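PDB 4QO5: cytochrome c-552/4 domain-containing protein from Ignicoccus hospitalis KIN4/I, which binds eight c-type hemes as a membrane-associated multiheme cytochrome and probably passes electrons between them, though its physiological reaction is not established. Local coordinates for residues G33-A36 against D37-S41; R221-D225 against I226-R230; A433-K436 against T437-L441; T63-D66 against E67-A70; K14-S17 against P18-T22. One frame throughout, in Å; residues are numbered along the deposited sequence.

Contacts 1 and 2 are buried, lie about 12 Å apart between centres and share one heme c; they touch each other where Asp37 meets His222, and both border the second subunit. Contacts 3, 4 and 5 are only partly buried. Contact 3 stands alone in helix 413-447, about 52 Å from contact 1 between centres and on the opposite side of the chain's centre. Contact 3 lies wholly within a helix, contact 1 on helix 32-39 and the residues that follow it; contacts 2 and 5 are helix starts capped by Asp225 and Ser17, and contact 4 is a tight turn carrying two carboxylates.

Contact 1: residues G33-A36 against D37-S41; sequences GIVA and DWLKS. With HEC (heme c), chain C.
Val35 and Leu39, one helical turn apart, lie side by side and point the same way, with Val35 CG1 4.1 Å from Leu39 CD1. They belong to helix 32-39, an alpha-helix that walls one heme c of this multiheme cytochrome, and both side chains also pack against helix 6-11. Two other residues turn to the heme. Ile34 lays CG2 3.5 Å from heme C2B, while its CD1 lies 3.7 Å from the heme methyl CMA. Trp38 CG stands anti to the backbone N (chi1 174°), which carries the indole alongside the heme rim: heme CAB sits 3.8 Å above the plane of the Trp38 ring, displaced toward its border. The rotation of the indole is further fixed by a hydrogen bond from NE1 to the Val77 carbonyl. Asp37 takes a different course, its OD2 accepting from the backbone N of His222, one of the two axial ligands of this heme's iron. Backbone bonds tie the two segments together, the straightest being Trp38 N to Ile34 O (2.9 Å, 171°). Lys40 N makes only a weak bond to Ala36 O. There a water donates to Ala36 O at 2.9 Å and accepts from Lys40 NZ at 3.3 Å.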
# COMPACT_ATOMS: atom_id res chain seq x y z
N GLY A 33 11.19 3.88 -27.61
CA GLY A 33 10.11 3.57 -26.68
C GLY A 33 8.76 4.05 -27.18
O GLY A 33 7.75 3.36 -27.02
N ILE A 34 8.73 5.24 -27.79
CA ILE A 34 7.48 5.77 -28.30
C ILE A 34 6.97 4.93 -29.46
O ILE A 34 5.80 4.59 -29.52
CB ILE A 34 7.61 7.25 -28.74
CG1 ILE A 34 7.80 8.15 -27.51
CG2 ILE A 34 6.33 7.68 -29.51
CD1 ILE A 34 8.12 9.62 -27.84
N VAL A 35 7.86 4.60 -30.39
CA VAL A 35 7.45 3.78 -31.54
C VAL A 35 6.96 2.39 -31.09
O VAL A 35 5.91 1.94 -31.56
CB VAL A 35 8.55 3.65 -32.62
CG1 VAL A 35 8.06 2.76 -33.79
CG2 VAL A 35 8.98 5.03 -33.14
N ALA A 36 7.68 1.73 -30.19
CA ALA A 36 7.23 0.44 -29.68
C ALA A 36 5.85 0.54 -29.02
O ALA A 36 4.99 -0.30 -29.22
CB ALA A 36 8.24 -0.15 -28.71
N ASP A 37 5.64 1.60 -28.25
CA ASP A 37 4.41 1.82 -27.52
C ASP A 37 3.25 2.06 -28.50
O ASP A 37 2.19 1.45 -28.41
CB ASP A 37 4.62 3.04 -26.63
CG ASP A 37 3.75 3.04 -25.40
OD1 ASP A 37 3.25 1.97 -24.99
OD2 ASP A 37 3.59 4.14 -24.82
N TRP A 38 3.48 2.93 -29.48
CA TRP A 38 2.51 3.19 -30.55
C TRP A 38 2.16 1.92 -31.33
O TRP A 38 0.99 1.69 -31.67
CB TRP A 38 3.05 4.26 -31.50
CG TRP A 38 2.17 4.47 -32.71
CD1 TRP A 38 1.00 5.18 -32.76
CD2 TRP A 38 2.39 3.96 -34.04
NE1 TRP A 38 0.47 5.13 -34.04
CE2 TRP A 38 1.30 4.39 -34.84
CE3 TRP A 38 3.38 3.17 -34.63
CZ2 TRP A 38 1.19 4.07 -36.19
CZ3 TRP A 38 3.27 2.85 -35.98
CH2 TRP A 38 2.18 3.30 -36.74
N LEU A 39 3.16 1.09 -31.61
CA LEU A 39 2.94 -0.19 -32.30
C LEU A 39 1.96 -1.11 -31.55
O LEU A 39 1.34 -2.00 -32.16
CB LEU A 39 4.28 -0.92 -32.51
CG LEU A 39 5.17 -0.40 -33.63
CD1 LEU A 39 6.56 -1.04 -33.53
CD2 LEU A 39 4.56 -0.70 -34.99
N LYS A 40 1.81 -0.90 -30.25
CA LYS A 40 0.92 -1.75 -29.44
C LYS A 40 -0.51 -1.25 -29.45
O LYS A 40 -1.42 -1.93 -28.98
CB LYS A 40 1.40 -1.86 -27.99
CG LYS A 40 2.77 -2.49 -27.81
CD LYS A 40 3.03 -2.78 -26.33
CE LYS A 40 4.51 -2.63 -25.97
NZ LYS A 40 5.39 -3.66 -26.59
N SER A 41 -0.71 -0.04 -29.96
CA SER A 41 -2.05 0.55 -29.98
C SER A 41 -2.94 -0.02 -31.07
O SER A 41 -2.50 -0.32 -32.18
CB SER A 41 -2.01 2.08 -30.12
OG SER A 41 -1.61 2.46 -31.42
FE HEC C . 2.47 11.39 -29.75
CHA HEC C . 3.12 13.52 -27.12
CHB HEC C . 5.83 11.50 -30.59
CHC HEC C . 1.84 9.24 -32.18
CHD HEC C . -0.87 11.53 -29.02
NA HEC C . 4.14 12.27 -29.00
C1A HEC C . 4.17 13.13 -27.90
C2A HEC C . 5.52 13.58 -27.69
C3A HEC C . 6.28 13.02 -28.63
C4A HEC C . 5.43 12.19 -29.47
CMA HEC C . 7.80 13.20 -28.79
CAA HEC C . 5.97 14.58 -26.60
CBA HEC C . 5.82 14.07 -25.17
CGA HEC C . 7.04 13.25 -24.86
O1A HEC C . 6.87 12.19 -24.21
O2A HEC C . 8.16 13.66 -25.28
NB HEC C . 3.58 10.66 -31.11
C1B HEC C . 4.96 10.69 -31.26
C2B HEC C . 5.38 9.67 -32.18
C3B HEC C . 4.25 9.05 -32.53
C4B HEC C . 3.12 9.66 -31.92
CMB HEC C . 6.87 9.39 -32.52
CAB HEC C . 3.93 7.80 -33.34
CBB HEC C . 4.99 6.67 -33.10
NC HEC C . 0.81 10.58 -30.49
C1C HEC C . 0.74 9.70 -31.54
C2C HEC C . -0.64 9.52 -31.93
C3C HEC C . -1.34 10.00 -30.89
C4C HEC C . -0.47 10.77 -30.08
CMC HEC C . -1.01 8.40 -32.94
CAC HEC C . -2.84 10.07 -30.51
CBC HEC C . -3.67 8.80 -30.85
ND HEC C . 1.36 12.35 -28.34
C1D HEC C . -0.01 12.20 -28.21
C2D HEC C . -0.52 12.90 -27.05
C3D HEC C . 0.72 13.56 -26.44
C4D HEC C . 1.82 13.17 -27.31
CMD HEC C . -2.02 12.90 -26.64
CAD HEC C . 0.89 14.45 -25.18
CBD HEC C . -0.38 15.08 -24.63
CGD HEC C . -1.02 14.14 -23.62
O1D HEC C . -2.07 14.51 -23.06
O2D HEC C . -0.48 13.02 -23.39
O HOH W 1 5.80 -3.01 -29.75

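Contact 2: residues R221-D225 against I226-R230; sequences RHSFD and IEIAR. With HEC (heme c), chain C.
Asp225 and Ile226 mark the change from an irregular loop to the short helix 226-229, with a cis peptide bond preceding His222 farther back in that loop. Asp225 O receives Ala229 N at 3.1 Å in the first full helical turn, and a weak bond from Ile228 N as well. The side chain of Asp225 completes the start of the helix as its N-cap: CG is anti to the backbone N (chi1 -170°), bringing OD1 within 2.9 Å of Glu227 N. This donor approaches from above the carboxylate plane. Asp225 and Glu227 lie side by side and point the same way, and each carboxylate has partners elsewhere: Asp225 OD2 is hydrogen-bonded to His262 of the second subunit, and Glu227 forms salt bridges with Lys269 and with Lys264 of the second subunit. Ile228 CG1 lies 4.1 Å from Asp225 CB.

The loop's other end holds the heme. His222 NE2 binds the iron at 2.1 Å, sharing it with His83, while Arg221 CB lies 3.8 Å above the centre of the imidazole. Arg221 itself spans both propionates, its NH1 donating to heme O1A at 3.0 Å and its NH2 to heme O2D at 2.9 Å. Phe224 sets CE2 3.5 Å from heme CBC. Beyond the cap, Ile226 N and Arg230 NE donate to propionates of further hemes. An axial-histidine loop running straight into a capped helix thus joins a bis-histidine heme to neighbouring sites in a multiheme cytochrome c.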
# COMPACT_ATOMS: atom_id res chain seq x y z
N ARG A 221 -0.77 7.41 -23.49
CA ARG A 221 -0.12 7.29 -24.78
C ARG A 221 1.13 6.43 -24.56
O ARG A 221 1.55 6.27 -23.42
CB ARG A 221 0.26 8.69 -25.30
CG ARG A 221 1.41 9.33 -24.51
CD ARG A 221 1.81 10.72 -25.04
NE ARG A 221 3.07 11.09 -24.40
CZ ARG A 221 3.16 11.67 -23.20
NH1 ARG A 221 4.36 11.90 -22.68
NH2 ARG A 221 2.07 12.00 -22.52
N HIS A 222 1.68 5.81 -25.60
CA HIS A 222 1.10 5.81 -26.93
C HIS A 222 0.36 4.53 -27.26
O HIS A 222 -0.05 4.31 -28.41
CB HIS A 222 2.18 6.08 -27.98
CG HIS A 222 2.56 7.53 -28.09
ND1 HIS A 222 3.57 8.10 -27.35
CD2 HIS A 222 2.07 8.52 -28.87
CE1 HIS A 222 3.69 9.37 -27.66
NE2 HIS A 222 2.78 9.65 -28.58
N SER A 223 0.17 3.68 -26.25
CA SER A 223 -0.55 2.44 -26.45
C SER A 223 -2.06 2.66 -26.47
O SER A 223 -2.77 1.91 -27.13
CB SER A 223 -0.16 1.37 -25.42
OG SER A 223 -0.45 1.82 -24.10
N PHE A 224 -2.54 3.68 -25.75
CA PHE A 224 -3.98 4.02 -25.70
C PHE A 224 -4.84 2.76 -25.52
O PHE A 224 -5.73 2.49 -26.30
CB PHE A 224 -4.44 4.85 -26.92
CG PHE A 224 -3.83 6.22 -26.99
CD1 PHE A 224 -4.30 7.23 -26.16
CD2 PHE A 224 -2.77 6.47 -27.84
CE1 PHE A 224 -3.73 8.50 -26.22
CE2 PHE A 224 -2.18 7.73 -27.89
CZ PHE A 224 -2.67 8.74 -27.07
N ASP A 225 -4.50 2.00 -24.49
CA ASP A 225 -4.99 0.64 -24.33
C ASP A 225 -6.17 0.60 -23.38
O ASP A 225 -6.04 1.01 -22.22
CB ASP A 225 -3.84 -0.21 -23.77
CG ASP A 225 -4.13 -1.71 -23.79
OD1 ASP A 225 -5.27 -2.12 -24.12
OD2 ASP A 225 -3.22 -2.49 -23.44
N ILE A 226 -7.33 0.14 -23.84
CA ILE A 226 -8.47 0.05 -22.94
C ILE A 226 -8.26 -1.02 -21.88
O ILE A 226 -8.91 -1.00 -20.84
CB ILE A 226 -9.82 -0.16 -23.66
CG1 ILE A 226 -9.87 -1.53 -24.35
CG2 ILE A 226 -10.10 1.00 -24.62
CD1 ILE A 226 -11.27 -1.88 -24.87
N GLU A 227 -7.32 -1.94 -22.11
CA GLU A 227 -7.00 -2.91 -21.07
C GLU A 227 -6.35 -2.19 -19.89
O GLU A 227 -6.58 -2.55 -18.74
CB GLU A 227 -6.13 -4.06 -21.60
CG GLU A 227 -5.62 -4.98 -20.51
CD GLU A 227 -5.20 -6.34 -21.05
OE1 GLU A 227 -5.60 -6.67 -22.18
OE2 GLU A 227 -4.48 -7.07 -20.34
N ILE A 228 -5.56 -1.15 -20.17
CA ILE A 228 -5.05 -0.32 -19.09
C ILE A 228 -6.14 0.55 -18.46
O ILE A 228 -6.21 0.67 -17.23
CB ILE A 228 -3.84 0.55 -19.54
CG1 ILE A 228 -2.64 -0.35 -19.84
CG2 ILE A 228 -3.50 1.57 -18.46
CD1 ILE A 228 -1.36 0.40 -20.26
N ALA A 229 -7.02 1.12 -19.28
CA ALA A 229 -8.08 1.99 -18.79
C ALA A 229 -9.01 1.21 -17.86
O ALA A 229 -9.59 1.78 -16.94
CB ALA A 229 -8.87 2.60 -19.95
N ARG A 230 -9.16 -0.08 -18.12
CA ARG A 230 -10.03 -0.90 -17.29
C ARG A 230 -9.35 -1.58 -16.11
O ARG A 230 -9.96 -2.40 -15.43
CB ARG A 230 -10.65 -1.97 -18.16
CG ARG A 230 -11.65 -1.43 -19.13
CD ARG A 230 -11.89 -2.40 -20.26
NE ARG A 230 -13.09 -2.07 -20.99
CZ ARG A 230 -13.55 -2.80 -21.98
NH1 ARG A 230 -12.81 -3.81 -22.39
NH2 ARG A 230 -14.69 -2.47 -22.62
FE HEC C . 2.47 11.39 -29.75
CHA HEC C . 3.12 13.52 -27.12
CHB HEC C . 5.83 11.50 -30.59
CHC HEC C . 1.84 9.24 -32.18
CHD HEC C . -0.87 11.53 -29.02
NA HEC C . 4.14 12.27 -29.00
C1A HEC C . 4.17 13.13 -27.90
C2A HEC C . 5.52 13.58 -27.69
C3A HEC C . 6.28 13.02 -28.63
C4A HEC C . 5.43 12.19 -29.47
CMA HEC C . 7.80 13.20 -28.79
CAA HEC C . 5.97 14.58 -26.60
CBA HEC C . 5.82 14.07 -25.17
CGA HEC C . 7.04 13.25 -24.86
O1A HEC C . 6.87 12.19 -24.21
O2A HEC C . 8.16 13.66 -25.28
NB HEC C . 3.58 10.66 -31.11
C1B HEC C . 4.96 10.69 -31.26
C2B HEC C . 5.38 9.67 -32.18
C3B HEC C . 4.25 9.05 -32.53
C4B HEC C . 3.12 9.66 -31.92
CMB HEC C . 6.87 9.39 -32.52
CAB HEC C . 3.93 7.80 -33.34
CBB HEC C . 4.99 6.67 -33.10
NC HEC C . 0.81 10.58 -30.49
C1C HEC C . 0.74 9.70 -31.54
C2C HEC C . -0.64 9.52 -31.93
C3C HEC C . -1.34 10.00 -30.89
C4C HEC C . -0.47 10.77 -30.08
CMC HEC C . -1.01 8.40 -32.94
CAC HEC C . -2.84 10.07 -30.51
CBC HEC C . -3.67 8.80 -30.85
ND HEC C . 1.36 12.35 -28.34
C1D HEC C . -0.01 12.20 -28.21
C2D HEC C . -0.52 12.90 -27.05
C3D HEC C . 0.72 13.56 -26.44
C4D HEC C . 1.82 13.17 -27.31
CMD HEC C . -2.02 12.90 -26.64
CAD HEC C . 0.89 14.45 -25.18
CBD HEC C . -0.38 15.08 -24.63
CGD HEC C . -1.02 14.14 -23.62
O1D HEC C . -2.07 14.51 -23.06
O2D HEC C . -0.48 13.02 -23.39

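Contact 3: residues A433-K436 against T437-L441; sequences ATLK and TTVLL
Thr434 and Thr438 meet in a contact between successive turns of a single helix, inside the long helix 413-447, partly buried by its neighbours and with the side chain of Thr434 about 14 Å from a bound heme c. The carbonyl of Thr434 is the focal point. It accepts Thr438 N at 3.0 Å and Thr438 OG1 at 2.7 Å, and the two donors arrive from opposite faces of the carbonyl plane. The hydroxyl gets there because Thr438 OG1 lies anti to its own carbonyl carbon and beside the backbone N (chi1 -60°), folding back over the preceding turn. Thr437 OG1 also lies 3.1 Å from Thr434 O, but it has a further partner in the hydroxyl of Ser472, so where its proton goes is not settled.

This is the familiar i to i-4 threonine side-chain bond of an alpha-helix, laid beside the regular backbone ladder in which Val439 N reaches Leu435 O and Leu440 N reaches Lys436 O, each at 3.0 Å. It would satisfy a hydroxyl on a face where the helix packs against others: Trp469 NE1 of helix 464-485 bonds to Thr438 OG1, and Thr437 rests on Ile505 and Met508 of helix 498-520. Another strip of the helix is apolar, with Leu435 CD1 passing Val439 CG2 at 4.3 Å and Leu435 also touching Tyr321. Lys436 extends to the third subunit, its NZ donating to the carbonyl of Thr150 there and its side chain packing on Phe149 of that same subunit.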
# COMPACT_ATOMS: atom_id res chain seq x y z
N ALA A 433 -20.79 13.41 12.36
CA ALA A 433 -19.46 13.50 12.97
C ALA A 433 -18.75 14.77 12.48
O ALA A 433 -18.07 15.45 13.25
CB ALA A 433 -18.62 12.26 12.67
N THR A 434 -18.93 15.08 11.21
CA THR A 434 -18.36 16.28 10.60
C THR A 434 -18.98 17.55 11.20
O THR A 434 -18.29 18.55 11.40
CB THR A 434 -18.52 16.24 9.08
OG1 THR A 434 -17.79 15.12 8.57
CG2 THR A 434 -18.00 17.52 8.42
N LEU A 435 -20.27 17.50 11.50
CA LEU A 435 -20.90 18.65 12.15
C LEU A 435 -20.30 18.84 13.54
O LEU A 435 -20.12 19.98 14.00
CB LEU A 435 -22.42 18.46 12.24
CG LEU A 435 -23.20 19.52 13.01
CD1 LEU A 435 -22.97 20.91 12.42
CD2 LEU A 435 -24.70 19.18 13.02
N LYS A 436 -19.99 17.74 14.21
CA LYS A 436 -19.42 17.80 15.55
C LYS A 436 -18.03 18.45 15.54
O LYS A 436 -17.74 19.32 16.36
CB LYS A 436 -19.34 16.40 16.17
CG LYS A 436 -18.93 16.40 17.65
CD LYS A 436 -18.94 15.00 18.23
CE LYS A 436 -18.52 15.00 19.69
NZ LYS A 436 -19.59 15.49 20.59
N THR A 437 -17.17 18.03 14.62
CA THR A 437 -15.84 18.63 14.55
C THR A 437 -15.92 20.08 14.11
O THR A 437 -15.09 20.91 14.52
CB THR A 437 -14.88 17.85 13.62
OG1 THR A 437 -15.40 17.84 12.28
CG2 THR A 437 -14.71 16.42 14.10
N THR A 438 -16.93 20.41 13.31
CA THR A 438 -17.12 21.79 12.88
C THR A 438 -17.47 22.69 14.07
O THR A 438 -16.99 23.82 14.18
CB THR A 438 -18.19 21.91 11.77
OG1 THR A 438 -17.78 21.13 10.63
CG2 THR A 438 -18.38 23.36 11.36
N VAL A 439 -18.31 22.18 14.97
CA VAL A 439 -18.67 22.93 16.17
C VAL A 439 -17.47 23.07 17.11
O VAL A 439 -17.29 24.11 17.76
CB VAL A 439 -19.88 22.31 16.91
CG1 VAL A 439 -20.12 22.99 18.25
CG2 VAL A 439 -21.13 22.44 16.03
N LEU A 440 -16.65 22.03 17.20
CA LEU A 440 -15.40 22.11 17.97
C LEU A 440 -14.48 23.20 17.39
O LEU A 440 -13.84 23.94 18.12
CB LEU A 440 -14.68 20.77 18.02
CG LEU A 440 -15.40 19.66 18.80
CD1 LEU A 440 -14.74 18.32 18.59
CD2 LEU A 440 -15.46 20.01 20.28
N LEU A 441 -14.44 23.30 16.07
CA LEU A 441 -13.65 24.36 15.45
C LEU A 441 -14.19 25.75 15.79
O LEU A 441 -13.41 26.67 16.06
CB LEU A 441 -13.54 24.18 13.94
CG LEU A 441 -12.60 25.21 13.28
CD1 LEU A 441 -11.22 25.21 13.95
CD2 LEU A 441 -12.46 24.91 11.82

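Contact 4: residues T63-D66 against E67-A70; sequences TPLD and EIPA
Pro64 and Glu67 are joined by a turn in which Glu67 N reaches Pro64 O at 2.9 Å and Ile68 N then reaches Leu65 O at 3.1 Å, a short 3-10 pattern whose donors both stand well above the carbonyl planes. Side chains pack over the turn in two groups. Thr63 and Ile68 cross obliquely, Thr63 CG2 lying 4.0 Å from Ile68 CG1; the methyl of Thr63 also meets Glu67 CB, there at about a right angle. The hydroxyl of Thr63 is engaged elsewhere, with the carbonyl of Ala111 and the backbone N of Arg115, fastening the turn to the chain near the heme ligand His114. Leu65 CD1 makes a looser apolar contact with Ile68 CD1.

In the second group, Glu67 OE2 rests 3.5 Å from Pro64 CG. Asp66 and Glu67 run alongside one another with their carboxylate planes 49° apart. The Asp66 carboxylate is placed by CG sitting between the backbone N and carbonyl carbon (chi1 61°), which swings OD1 over the following residue. One water joins the pair, donating to Asp66 OD1 at 2.6 Å and to Glu67 OE2 at 2.8 Å. With OD1 and OE2 4.4 Å apart the two like charges would be expected to disfavour each other, and the bridging water, together with the salt bridge from Glu67 OE1 to Arg115, would be expected to reduce that repulsion.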
# COMPACT_ATOMS: atom_id res chain seq x y z
N THR A 63 -17.04 9.80 -34.49
CA THR A 63 -17.28 10.84 -35.48
C THR A 63 -17.68 10.19 -36.80
O THR A 63 -16.97 9.32 -37.29
CB THR A 63 -16.03 11.70 -35.72
OG1 THR A 63 -15.56 12.24 -34.48
CG2 THR A 63 -16.36 12.86 -36.68
N PRO A 64 -18.83 10.59 -37.38
CA PRO A 64 -19.27 9.96 -38.63
C PRO A 64 -18.19 9.99 -39.69
O PRO A 64 -17.46 10.97 -39.78
CB PRO A 64 -20.46 10.83 -39.05
CG PRO A 64 -20.99 11.38 -37.77
CD PRO A 64 -19.79 11.61 -36.90
N LEU A 65 -18.08 8.92 -40.49
CA LEU A 65 -16.99 8.81 -41.44
C LEU A 65 -16.94 10.00 -42.38
O LEU A 65 -15.85 10.51 -42.67
CB LEU A 65 -17.06 7.50 -42.23
CG LEU A 65 -15.85 7.19 -43.13
CD1 LEU A 65 -14.52 7.08 -42.36
CD2 LEU A 65 -16.12 5.91 -43.90
N ASP A 66 -18.10 10.45 -42.86
CA ASP A 66 -18.11 11.56 -43.81
C ASP A 66 -17.75 12.92 -43.18
O ASP A 66 -17.62 13.92 -43.89
CB ASP A 66 -19.44 11.64 -44.58
CG ASP A 66 -20.65 11.86 -43.69
OD1 ASP A 66 -20.49 12.03 -42.46
OD2 ASP A 66 -21.79 11.87 -44.22
N GLU A 67 -17.60 12.94 -41.86
CA GLU A 67 -17.17 14.15 -41.16
C GLU A 67 -15.72 14.07 -40.69
O GLU A 67 -15.21 15.00 -40.07
CB GLU A 67 -18.10 14.44 -39.98
CG GLU A 67 -19.54 14.69 -40.43
CD GLU A 67 -20.43 15.20 -39.31
OE1 GLU A 67 -20.04 16.19 -38.65
OE2 GLU A 67 -21.51 14.61 -39.09
N ILE A 68 -15.08 12.93 -40.94
CA ILE A 68 -13.64 12.79 -40.68
C ILE A 68 -12.95 13.23 -41.97
O ILE A 68 -13.37 12.83 -43.05
CB ILE A 68 -13.28 11.32 -40.38
CG1 ILE A 68 -13.94 10.86 -39.09
CG2 ILE A 68 -11.75 11.11 -40.30
CD1 ILE A 68 -13.63 9.39 -38.72
N PRO A 69 -11.91 14.06 -41.85
CA PRO A 69 -11.21 14.56 -43.05
C PRO A 69 -10.76 13.41 -43.97
O PRO A 69 -10.24 12.39 -43.49
CB PRO A 69 -10.00 15.29 -42.48
CG PRO A 69 -10.43 15.72 -41.10
CD PRO A 69 -11.36 14.63 -40.61
N ALA A 70 -10.98 13.57 -45.27
CA ALA A 70 -10.72 12.52 -46.25
C ALA A 70 -9.32 11.92 -46.18
O ALA A 70 -9.15 10.72 -46.33
CB ALA A 70 -11.00 13.04 -47.67
O HOH W 2 -22.52 13.02 -41.15

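Contact 5: residues K14-S17 against P18-T22; sequences KNVS and PQTKT
Ser17 and Thr20 set the start of helix 18-30, Ser17 acting as its N-cap. Ser17 OG accepts Thr20 N at 3.0 Å in a fairly straight hydrogen bond (N-H...O 160°), and the torsion that allows this puts OG between the backbone N and carbonyl carbon (chi1 70°), turned to the first helical turn. The same residue's carbonyl then takes Lys21 N, also at 3.0 Å, beginning the regular helical ladder. Pro18 occupies the first helical position, where the lack of an N-H breaks no i to i-4 bond of the helix. Gln19, bent at chi2, brings OE1 back to 3.5 Å from Ser17 CB.

Val16 provides the apolar half. Its CG1, anti to the backbone N, meets Thr20 CG2 at 3.6 Å, the two side chains crossing at about a right angle, and approaches Lys21 CG at 3.7 Å, so that one methyl touches both a threonine methyl and the aliphatic stem of a lysine. The Val16-Lys21 contact, between the residue before the N-cap and the fourth residue after the N-cap, occupies the positions of a hydrophobic staple, with a lysine stem as one apolar partner; Thr20 CG2 adds to it. Beyond the segments, both Ser17 OG and Thr20 OG1 are hydrogen-bonded to the Glu81 carboxylate on helix 79-83. A negative charge beside a helix N-terminus is expected to be favourable, and the two hydroxyls, one on each carboxylate oxygen, would help fix its orientation.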
# COMPACT_ATOMS: atom_id res chain seq x y z
N LYS A 14 0.48 -1.78 -42.37
CA LYS A 14 -0.17 -1.43 -43.62
C LYS A 14 -0.98 -0.18 -43.44
O LYS A 14 -1.33 0.19 -42.30
CB LYS A 14 -1.03 -2.58 -44.13
CG LYS A 14 -2.10 -3.03 -43.16
CD LYS A 14 -2.86 -4.22 -43.71
CE LYS A 14 -3.77 -4.81 -42.65
NZ LYS A 14 -4.63 -5.91 -43.19
N ASN A 15 -1.26 0.48 -44.56
CA ASN A 15 -2.06 1.70 -44.59
C ASN A 15 -1.47 2.80 -43.72
O ASN A 15 -2.20 3.54 -43.06
CB ASN A 15 -3.51 1.39 -44.19
CG ASN A 15 -4.15 0.36 -45.09
OD1 ASN A 15 -4.06 0.47 -46.31
ND2 ASN A 15 -4.76 -0.67 -44.50
N VAL A 16 -0.14 2.90 -43.73
CA VAL A 16 0.55 3.99 -43.07
C VAL A 16 0.66 5.17 -44.04
O VAL A 16 0.94 4.99 -45.22
CB VAL A 16 1.94 3.54 -42.58
CG1 VAL A 16 2.58 4.63 -41.75
CG2 VAL A 16 1.80 2.26 -41.76
N SER A 17 0.41 6.39 -43.56
CA SER A 17 0.51 7.55 -44.45
C SER A 17 1.97 7.79 -44.81
O SER A 17 2.87 7.40 -44.06
CB SER A 17 -0.10 8.80 -43.78
OG SER A 17 0.71 9.25 -42.70
N PRO A 18 2.22 8.41 -45.98
CA PRO A 18 3.60 8.73 -46.35
C PRO A 18 4.25 9.61 -45.30
O PRO A 18 5.45 9.47 -45.04
CB PRO A 18 3.45 9.52 -47.65
CG PRO A 18 2.14 9.07 -48.22
CD PRO A 18 1.26 8.71 -47.05
N GLN A 19 3.47 10.49 -44.69
CA GLN A 19 4.02 11.37 -43.66
C GLN A 19 4.48 10.58 -42.46
O GLN A 19 5.60 10.74 -41.98
CB GLN A 19 3.00 12.41 -43.23
CG GLN A 19 2.64 13.40 -44.33
CD GLN A 19 1.37 13.02 -45.09
OE1 GLN A 19 0.99 11.84 -45.15
NE2 GLN A 19 0.71 14.01 -45.67
N THR A 20 3.61 9.71 -41.97
CA THR A 20 3.93 8.93 -40.79
C THR A 20 5.13 8.03 -41.05
O THR A 20 5.96 7.85 -40.16
CB THR A 20 2.69 8.19 -40.25
OG1 THR A 20 1.86 9.16 -39.59
CG2 THR A 20 3.08 7.10 -39.21
N LYS A 21 5.26 7.51 -42.27
CA LYS A 21 6.42 6.69 -42.60
C LYS A 21 7.72 7.47 -42.40
O LYS A 21 8.72 6.92 -41.98
CB LYS A 21 6.35 6.14 -44.02
CG LYS A 21 5.34 5.01 -44.20
CD LYS A 21 5.47 4.39 -45.60
CE LYS A 21 4.87 2.99 -45.65
NZ LYS A 21 5.09 2.34 -46.98
N THR A 22 7.68 8.76 -42.71
CA THR A 22 8.83 9.61 -42.48
C THR A 22 9.12 9.80 -40.98
O THR A 22 10.27 9.67 -40.54
CB THR A 22 8.67 10.96 -43.18
OG1 THR A 22 8.45 10.74 -44.58
CG2 THR A 22 9.92 11.81 -43.00